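PDB 3HAZ: proline dehydrogenase from Bradyrhizobium japonicum USDA 110, which is a bifunctional flavoenzyme that probably oxidises proline to glutamate in two steps, with FAD serving the first and NAD+ the second. Local coordinates for residues R191-M196 with A439-A444; D232-S237 with H273-T278. All blocks are in the same frame, centred on the assembly; numbering follows the deposited sequence.

Contact 1 (R191-M196 with A439-A444)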
ATOM      1  N   ARG A 191     -39.470  35.500  35.265  1.00 48.99           N
ATOM      2  CA  ARG A 191     -38.697  34.322  35.652  1.00 48.36           C
ATOM      3  C   ARG A 191     -37.446  34.171  34.794  1.00 34.59           C
ATOM      4  O   ARG A 191     -36.746  33.161  34.883  1.00 48.07           O
ATOM      5  CB  ARG A 191     -39.542  33.047  35.552  1.00 45.82           C
ATOM      6  CG  ARG A 191     -40.597  32.900  36.629  1.00 59.83           C
ATOM      7  CD  ARG A 191     -40.956  31.435  36.848  1.00 67.47           C
ATOM      8  NE  ARG A 191     -40.055  30.782  37.795  1.00 74.82           N
ATOM      9  CZ  ARG A 191     -40.299  30.669  39.099  1.00 84.03           C
ATOM     10  NH1 ARG A 191     -41.418  31.166  39.609  1.00 85.35           N
ATOM     11  NH2 ARG A 191     -39.428  30.060  39.893  1.00 85.68           N
ATOM     12  N   TYR A 192     -37.168  35.172  33.963  1.00 34.00           N
ATOM     13  CA  TYR A 192     -36.052  35.085  33.024  1.00 28.64           C
ATOM     14  C   TYR A 192     -35.249  36.372  32.936  1.00 25.86           C
ATOM     15  O   TYR A 192     -35.795  37.469  33.047  1.00 22.56           O
ATOM     16  CB  TYR A 192     -36.565  34.713  31.632  1.00 39.36           C
ATOM     17  CG  TYR A 192     -37.487  33.522  31.644  1.00 52.49           C
ATOM     18  CD1 TYR A 192     -37.001  32.248  31.897  1.00 54.09           C
ATOM     19  CD2 TYR A 192     -38.848  33.672  31.420  1.00 65.16           C
ATOM     20  CE1 TYR A 192     -37.845  31.149  31.922  1.00 57.36           C
ATOM     21  CE2 TYR A 192     -39.701  32.580  31.442  1.00 69.50           C
ATOM     22  CZ  TYR A 192     -39.193  31.321  31.692  1.00 62.87           C
ATOM     23  OH  TYR A 192     -40.034  30.233  31.714  1.00 64.20           O
ATOM     24  N   SER A 193     -33.947  36.229  32.724  1.00 21.33           N
ATOM     25  CA  SER A 193     -33.114  37.362  32.373  1.00 21.79           C
ATOM     26  C   SER A 193     -33.090  37.474  30.847  1.00 21.48           C
ATOM     27  O   SER A 193     -33.464  36.532  30.142  1.00 17.56           O
ATOM     28  CB  SER A 193     -31.711  37.192  32.949  1.00 24.95           C
ATOM     29  OG  SER A 193     -31.766  37.097  34.365  1.00 22.12           O
ATOM     30  N   PHE A 194     -32.657  38.623  30.341  1.00 19.22           N
ATOM     31  CA  PHE A 194     -32.796  38.933  28.923  1.00 23.15           C
ATOM     32  C   PHE A 194     -31.462  38.824  28.207  1.00 18.10           C
ATOM     33  O   PHE A 194     -30.519  39.556  28.511  1.00 16.49           O
ATOM     34  CB  PHE A 194     -33.340  40.357  28.726  1.00 25.28           C
ATOM     35  CG  PHE A 194     -34.793  40.535  29.114  1.00 28.08           C
ATOM     36  CD1 PHE A 194     -35.494  39.533  29.776  1.00 30.27           C
ATOM     37  CD2 PHE A 194     -35.445  41.735  28.844  1.00 22.80           C
ATOM     38  CE1 PHE A 194     -36.833  39.716  30.145  1.00 24.68           C
ATOM     39  CE2 PHE A 194     -36.776  41.930  29.218  1.00 25.23           C
ATOM     40  CZ  PHE A 194     -37.469  40.912  29.866  1.00 28.83           C
ATOM     41  N   ASP A 195     -31.398  37.906  27.254  1.00 17.95           N
ATOM     42  CA  ASP A 195     -30.298  37.850  26.306  1.00 15.39           C
ATOM     43  C   ASP A 195     -30.759  38.623  25.073  1.00 16.02           C
ATOM     44  O   ASP A 195     -31.473  38.094  24.221  1.00 22.14           O
ATOM     45  CB  ASP A 195     -29.976  36.396  25.959  1.00 19.93           C
ATOM     46  CG  ASP A 195     -28.808  36.259  24.995  1.00 29.99           C
ATOM     47  OD1 ASP A 195     -28.004  37.211  24.878  1.00 33.70           O
ATOM     48  OD2 ASP A 195     -28.691  35.189  24.361  1.00 34.58           O
ATOM     49  N   MET A 196     -30.379  39.892  24.999  1.00 15.90           N
ATOM     50  CA  MET A 196     -30.861  40.758  23.930  1.00 18.85           C
ATOM     51  C   MET A 196     -30.275  40.371  22.569  1.00 22.60           C
ATOM     52  O   MET A 196     -29.071  40.143  22.431  1.00 20.21           O
ATOM     53  CB  MET A 196     -30.564  42.222  24.263  1.00 20.91           C
ATOM     54  CG  MET A 196     -31.016  42.640  25.672  1.00 16.22           C
ATOM     55  SD  MET A 196     -32.812  42.636  25.897  1.00 23.26           S
ATOM     56  CE  MET A 196     -33.286  43.650  24.491  1.00 21.29           C
ATOM     57  N   ALA A 439     -28.502  27.689  42.751  1.00 25.69           N
ATOM     58  CA  ALA A 439     -29.168  28.712  41.968  1.00 23.12           C
ATOM     59  C   ALA A 439     -28.752  28.623  40.504  1.00 26.12           C
ATOM     60  O   ALA A 439     -27.584  28.394  40.194  1.00 24.61           O
ATOM     61  CB  ALA A 439     -28.849  30.095  42.525  1.00 28.32           C
ATOM     62  N   TYR A 440     -29.719  28.791  39.610  1.00 21.61           N
ATOM     63  CA  TYR A 440     -29.419  28.963  38.197  1.00 18.70           C
ATOM     64  C   TYR A 440     -30.307  30.021  37.550  1.00 27.05           C
ATOM     65  O   TYR A 440     -31.500  30.124  37.839  1.00 23.87           O
ATOM     66  CB  TYR A 440     -29.480  27.640  37.433  1.00 12.44           C
ATOM     67  CG  TYR A 440     -30.832  26.970  37.359  1.00 23.30           C
ATOM     68  CD1 TYR A 440     -31.242  26.068  38.339  1.00 20.14           C
ATOM     69  CD2 TYR A 440     -31.683  27.205  36.284  1.00 26.24           C
ATOM     70  CE1 TYR A 440     -32.475  25.435  38.264  1.00 22.35           C
ATOM     71  CE2 TYR A 440     -32.910  26.578  36.194  1.00 30.07           C
ATOM     72  CZ  TYR A 440     -33.302  25.694  37.186  1.00 34.50           C
ATOM     73  OH  TYR A 440     -34.527  25.077  37.085  1.00 28.06           O
ATOM     74  N   ARG A 441     -29.690  30.819  36.690  1.00 22.76           N
ATOM     75  CA  ARG A 441     -30.357  31.893  35.981  1.00 20.63           C
ATOM     76  C   ARG A 441     -30.729  31.411  34.584  1.00 21.69           C
ATOM     77  O   ARG A 441     -29.922  30.782  33.899  1.00 22.93           O
ATOM     78  CB  ARG A 441     -29.412  33.095  35.877  1.00 22.52           C
ATOM     79  CG  ARG A 441     -30.004  34.319  35.187  1.00 17.62           C
ATOM     80  CD  ARG A 441     -29.019  35.478  35.238  1.00 23.45           C
ATOM     81  NE  ARG A 441     -28.518  35.680  36.592  1.00 22.89           N
ATOM     82  CZ  ARG A 441     -29.015  36.574  37.442  1.00 27.29           C
ATOM     83  NH1 ARG A 441     -30.020  37.358  37.072  1.00 19.09           N
ATOM     84  NH2 ARG A 441     -28.508  36.682  38.665  1.00 22.88           N
ATOM     85  N   THR A 442     -31.954  31.701  34.165  1.00 20.22           N
ATOM     86  CA  THR A 442     -32.400  31.339  32.827  1.00 23.38           C
ATOM     87  C   THR A 442     -32.565  32.603  31.991  1.00 24.92           C
ATOM     88  O   THR A 442     -33.268  33.536  32.387  1.00 23.02           O
ATOM     89  CB  THR A 442     -33.714  30.527  32.877  1.00 25.42           C
ATOM     90  OG1 THR A 442     -33.498  29.339  33.646  1.00 18.95           O
ATOM     91  CG2 THR A 442     -34.172  30.129  31.484  1.00 23.24           C
ATOM     92  N   TYR A 443     -31.881  32.647  30.852  1.00 19.16           N
ATOM     93  CA  TYR A 443     -31.990  33.789  29.955  1.00 19.79           C
ATOM     94  C   TYR A 443     -32.916  33.462  28.801  1.00 24.84           C
ATOM     95  O   TYR A 443     -32.896  32.347  28.264  1.00 20.88           O
ATOM     96  CB  TYR A 443     -30.634  34.169  29.359  1.00 19.23           C
ATOM     97  CG  TYR A 443     -29.662  34.871  30.276  1.00 18.51           C
ATOM     98  CD1 TYR A 443     -29.524  36.253  30.248  1.00 22.71           C
ATOM     99  CD2 TYR A 443     -28.830  34.144  31.124  1.00 23.21           C
ATOM    100  CE1 TYR A 443     -28.603  36.900  31.064  1.00 24.29           C
ATOM    101  CE2 TYR A 443     -27.900  34.779  31.937  1.00 19.35           C
ATOM    102  CZ  TYR A 443     -27.795  36.153  31.907  1.00 24.85           C
ATOM    103  OH  TYR A 443     -26.879  36.779  32.722  1.00 27.08           O
ATOM    104  N   ALA A 444     -33.704  34.453  28.408  1.00 20.85           N
ATOM    105  CA  ALA A 444     -34.542  34.351  27.222  1.00 25.86           C
ATOM    106  C   ALA A 444     -34.010  35.281  26.139  1.00 18.05           C
ATOM    107  O   ALA A 444     -33.648  36.430  26.418  1.00 21.19           O
ATOM    108  CB  ALA A 444     -36.000  34.702  27.568  1.00 22.72           C
TER
HETATM  109  O   HOH W   1     -33.840  32.908  35.888  1.00 25.32           O
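R441 runs extended alongside S193 from CB onward, its CG anti to the backbone N (chi1 -178°): R441 CG passes 3.4 Å from S193 OG, and CD grazes the same oxygen. A bend at chi3 (-50°) then swings the guanidinium round, so that R441 NH1 points almost straight at S193 OG, 3.2 Å away and in the guanidinium plane. NH1 also reaches the carbonyl of R233, NE pairs with E416, and S193 OG bonds G235 N as well. An alanine here would remove the guanidinium and would probably leave the R233 carbonyl and the E416 carboxylate each short of a partner. The backbones run parallel: A444 N meets S193 O at 2.7 Å, nearly along the C=O axis, S193 N bonds T442 O in the carbonyl plane, and D195 N bonds A444 O from above its carbonyl plane. This ladder joins the first and last of the eight strands of the proline dehydrogenase TIM barrel and so closes it. S193 and Y443 share one face of the sheet: S193 CB makes a CH-pi contact over the Y443 ring, 3.9 Å from its centroid, while the Y443 side chain touches FAD and its OH bonds R341. At the N-terminal end of the pairing, T442 CG2 meets the Y192 ring edge, 3.6 Å from Y192 CD1, and a water bridges R191 O and T442 N.

Contact 2 (D232-S237 with H273-T278)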
ATOM      1  N   ASP A 232     -30.489  37.491  43.509  1.00 28.14           N
ATOM      2  CA  ASP A 232     -31.824  37.014  43.164  1.00 33.41           C
ATOM      3  C   ASP A 232     -32.672  38.091  42.498  1.00 30.79           C
ATOM      4  O   ASP A 232     -33.823  38.313  42.879  1.00 29.95           O
ATOM      5  CB  ASP A 232     -32.537  36.444  44.397  1.00 39.34           C
ATOM      6  CG  ASP A 232     -33.729  35.573  44.034  1.00 45.76           C
ATOM      7  OD1 ASP A 232     -33.807  35.104  42.877  1.00 40.39           O
ATOM      8  OD2 ASP A 232     -34.592  35.355  44.911  1.00 56.14           O
ATOM      9  N   ARG A 233     -32.084  38.769  41.517  1.00 23.39           N
ATOM     10  CA  ARG A 233     -32.802  39.716  40.669  1.00 24.68           C
ATOM     11  C   ARG A 233     -32.432  39.420  39.217  1.00 25.23           C
ATOM     12  O   ARG A 233     -31.431  38.766  38.959  1.00 24.52           O
ATOM     13  CB  ARG A 233     -32.443  41.159  41.036  1.00 27.11           C
ATOM     14  CG  ARG A 233     -32.770  41.525  42.480  1.00 25.42           C
ATOM     15  CD  ARG A 233     -32.328  42.936  42.838  1.00 24.78           C
ATOM     16  NE  ARG A 233     -33.154  43.968  42.212  1.00 29.39           N
ATOM     17  CZ  ARG A 233     -34.408  44.247  42.563  1.00 33.55           C
ATOM     18  NH1 ARG A 233     -35.078  45.216  41.944  1.00 24.07           N
ATOM     19  NH2 ARG A 233     -35.000  43.555  43.532  1.00 29.42           N
ATOM     20  N   PRO A 234     -33.244  39.895  38.264  1.00 28.81           N
ATOM     21  CA  PRO A 234     -33.011  39.555  36.856  1.00 25.08           C
ATOM     22  C   PRO A 234     -31.820  40.296  36.258  1.00 25.32           C
ATOM     23  O   PRO A 234     -31.361  41.309  36.799  1.00 21.70           O
ATOM     24  CB  PRO A 234     -34.304  40.014  36.161  1.00 32.93           C
ATOM     25  CG  PRO A 234     -35.283  40.297  37.264  1.00 28.42           C
ATOM     26  CD  PRO A 234     -34.460  40.705  38.436  1.00 27.17           C
ATOM     27  N   GLY A 235     -31.334  39.784  35.134  1.00 24.55           N
ATOM     28  CA  GLY A 235     -30.217  40.385  34.440  1.00 23.98           C
ATOM     29  C   GLY A 235     -30.518  40.742  32.996  1.00 23.32           C
ATOM     30  O   GLY A 235     -31.512  40.307  32.406  1.00 19.81           O
ATOM     31  N   ILE A 236     -29.644  41.555  32.426  1.00 20.88           N
ATOM     32  CA  ILE A 236     -29.694  41.844  31.007  1.00 27.51           C
ATOM     33  C   ILE A 236     -28.296  41.662  30.428  1.00 24.97           C
ATOM     34  O   ILE A 236     -27.305  42.005  31.077  1.00 22.90           O
ATOM     35  CB  ILE A 236     -30.207  43.279  30.749  1.00 31.30           C
ATOM     36  CG1 ILE A 236     -30.446  43.512  29.256  1.00 27.60           C
ATOM     37  CG2 ILE A 236     -29.240  44.320  31.330  1.00 27.88           C
ATOM     38  CD1 ILE A 236     -31.252  44.773  28.966  1.00 33.12           C
ATOM     39  N   SER A 237     -28.224  41.099  29.223  1.00 20.93           N
ATOM     40  CA  SER A 237     -26.963  40.931  28.510  1.00 26.71           C
ATOM     41  C   SER A 237     -26.855  41.957  27.397  1.00 31.35           C
ATOM     42  O   SER A 237     -27.819  42.194  26.663  1.00 26.73           O
ATOM     43  CB  SER A 237     -26.852  39.529  27.903  1.00 34.40           C
ATOM     44  OG  SER A 237     -26.497  38.576  28.879  1.00 35.33           O
ATOM     45  N   HIS A 273     -32.362  49.953  39.069  1.00 29.95           N
ATOM     46  CA  HIS A 273     -33.269  48.852  39.391  1.00 25.10           C
ATOM     47  C   HIS A 273     -32.524  47.728  40.090  1.00 25.77           C
ATOM     48  O   HIS A 273     -33.079  46.647  40.308  1.00 23.44           O
ATOM     49  CB  HIS A 273     -33.966  48.310  38.139  1.00 25.19           C
ATOM     50  CG  HIS A 273     -34.990  49.239  37.571  1.00 32.71           C
ATOM     51  ND1 HIS A 273     -36.036  49.738  38.316  1.00 22.12           N
ATOM     52  CD2 HIS A 273     -35.129  49.758  36.328  1.00 32.50           C
ATOM     53  CE1 HIS A 273     -36.776  50.528  37.557  1.00 33.33           C
ATOM     54  NE2 HIS A 273     -36.245  50.560  36.347  1.00 36.12           N
ATOM     55  N   ASP A 274     -31.265  47.991  40.430  1.00 24.37           N
ATOM     56  CA  ASP A 274     -30.405  47.016  41.097  1.00 19.32           C
ATOM     57  C   ASP A 274     -30.373  45.692  40.343  1.00 24.39           C
ATOM     58  O   ASP A 274     -30.573  44.633  40.934  1.00 27.42           O
ATOM     59  CB  ASP A 274     -30.869  46.785  42.536  1.00 28.93           C
ATOM     60  CG  ASP A 274     -29.812  46.103  43.387  1.00 36.26           C
ATOM     61  OD1 ASP A 274     -28.612  46.285  43.096  1.00 37.42           O
ATOM     62  OD2 ASP A 274     -30.179  45.386  44.341  1.00 39.95           O
ATOM     63  N   LEU A 275     -30.117  45.761  39.040  1.00 22.36           N
ATOM     64  CA  LEU A 275     -30.103  44.575  38.186  1.00 27.36           C
ATOM     65  C   LEU A 275     -28.696  44.017  37.989  1.00 19.68           C
ATOM     66  O   LEU A 275     -27.707  44.698  38.233  1.00 22.99           O
ATOM     67  CB  LEU A 275     -30.712  44.897  36.814  1.00 24.21           C
ATOM     68  CG  LEU A 275     -32.150  45.436  36.763  1.00 27.55           C
ATOM     69  CD1 LEU A 275     -32.522  45.754  35.315  1.00 24.15           C
ATOM     70  CD2 LEU A 275     -33.142  44.448  37.383  1.00 17.18           C
ATOM     71  N   ASN A 276     -28.623  42.766  37.558  1.00 17.38           N
ATOM     72  CA  ASN A 276     -27.390  42.205  37.035  1.00 16.23           C
ATOM     73  C   ASN A 276     -27.215  42.739  35.605  1.00 25.98           C
ATOM     74  O   ASN A 276     -28.128  42.642  34.783  1.00 24.79           O
ATOM     75  CB  ASN A 276     -27.483  40.676  37.044  1.00 14.42           C
ATOM     76  CG  ASN A 276     -26.207  39.993  36.529  1.00 23.13           C
ATOM     77  OD1 ASN A 276     -26.260  38.877  36.015  1.00 23.30           O
ATOM     78  ND2 ASN A 276     -25.065  40.663  36.666  1.00 22.15           N
ATOM     79  N   PHE A 277     -26.052  43.314  35.319  1.00 23.94           N
ATOM     80  CA  PHE A 277     -25.776  43.922  34.021  1.00 24.98           C
ATOM     81  C   PHE A 277     -24.500  43.304  33.434  1.00 27.75           C
ATOM     82  O   PHE A 277     -23.404  43.550  33.934  1.00 23.05           O
ATOM     83  CB  PHE A 277     -25.624  45.439  34.203  1.00 28.06           C
ATOM     84  CG  PHE A 277     -25.454  46.202  32.921  1.00 22.55           C
ATOM     85  CD1 PHE A 277     -26.563  46.622  32.193  1.00 20.53           C
ATOM     86  CD2 PHE A 277     -24.191  46.519  32.455  1.00 22.31           C
ATOM     87  CE1 PHE A 277     -26.410  47.329  31.011  1.00 22.29           C
ATOM     88  CE2 PHE A 277     -24.024  47.233  31.270  1.00 27.98           C
ATOM     89  CZ  PHE A 277     -25.134  47.638  30.548  1.00 30.03           C
ATOM     90  N   THR A 278     -24.642  42.501  32.380  1.00 20.71           N
ATOM     91  CA  THR A 278     -23.514  41.724  31.865  1.00 25.58           C
ATOM     92  C   THR A 278     -23.119  42.129  30.449  1.00 24.27           C
ATOM     93  O   THR A 278     -23.948  42.112  29.539  1.00 20.10           O
ATOM     94  CB  THR A 278     -23.816  40.200  31.873  1.00 20.33           C
ATOM     95  OG1 THR A 278     -24.380  39.824  33.133  1.00 29.43           O
ATOM     96  CG2 THR A 278     -22.537  39.393  31.635  1.00 18.09           C
TER
HETATM   97  O   HOH W   2     -27.126  39.246  33.188  1.00 24.22           O
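R233 and D274 cross at about a right angle, yet their guanidinium and carboxylate planes are only 20° apart. The arginine chain bends at chi3 (72°) and lays the edge of its guanidinium along the backbone of 273-274. Two nitrogens grip one oxygen there. R233 NH1 lies 3.0 Å from H273 O, somewhat above the carbonyl plane. R233 NE lies 3.3 Å from the same H273 O, within that plane. NE also bonds D274 O weakly. D274 OD2 lies well out of the guanidinium plane, so at 3.9 Å from R233 NE it offers charge alone in a long salt bridge.

One step on, P234 and L275 cross obliquely, CD of the proline 4.1 Å from CD2 of the leucine, and helix 204-223 packs on both. I236 and F277 then lie side by side and point the same way, the CG2 branch of I236 3.6 Å from F277 CD1, on the face of the sheet that meets the surrounding helices of the TIM barrel. N276, S237 and T278 occupy the other face, where all three touch Y443. There a water donates to both N276 OD1 and T278 OG1, Q393 also bonds that OD1, N276 ND2 bonds G308 O, and S237 OG bonds the FAD-binding R341. Parallel strand bonds join the backbones, the straightest from T278 N to I236 O (3.0 Å, 172°).

D274, with its positive phi, is the C-prime residue of the Schellman motif that ends helix 252-272. The carbonyls R233 grips lie just past the end of that helix, so its charge sits where the helix dipole would probably be favourable; with NH2 bonded to H228 O and G226 O, the guanidinium satisfies backbone carbonyls on two loops at once.

Entering the barrel from the N terminus, the chain lays down strand 193-196, passes through helix 204-223 and returns as strand 235-238, the immediate neighbour of the first. Helix 252-272 then carries it to strand 276-279, and contact 2 closes this short beta-alpha-beta unit. Contact 1 waits until the chain has gone round the remaining strands: only when 439-444 arrives beside 191-196 is the long loop shut, with contact 2 nested inside it. The two centres are 9 Å apart in one continuous sheet. Contact 2 thus ties successive strands, contact 1 ties the ends of the ring, and the two touch where strand 193-196 sits between 440-448 and 235-238.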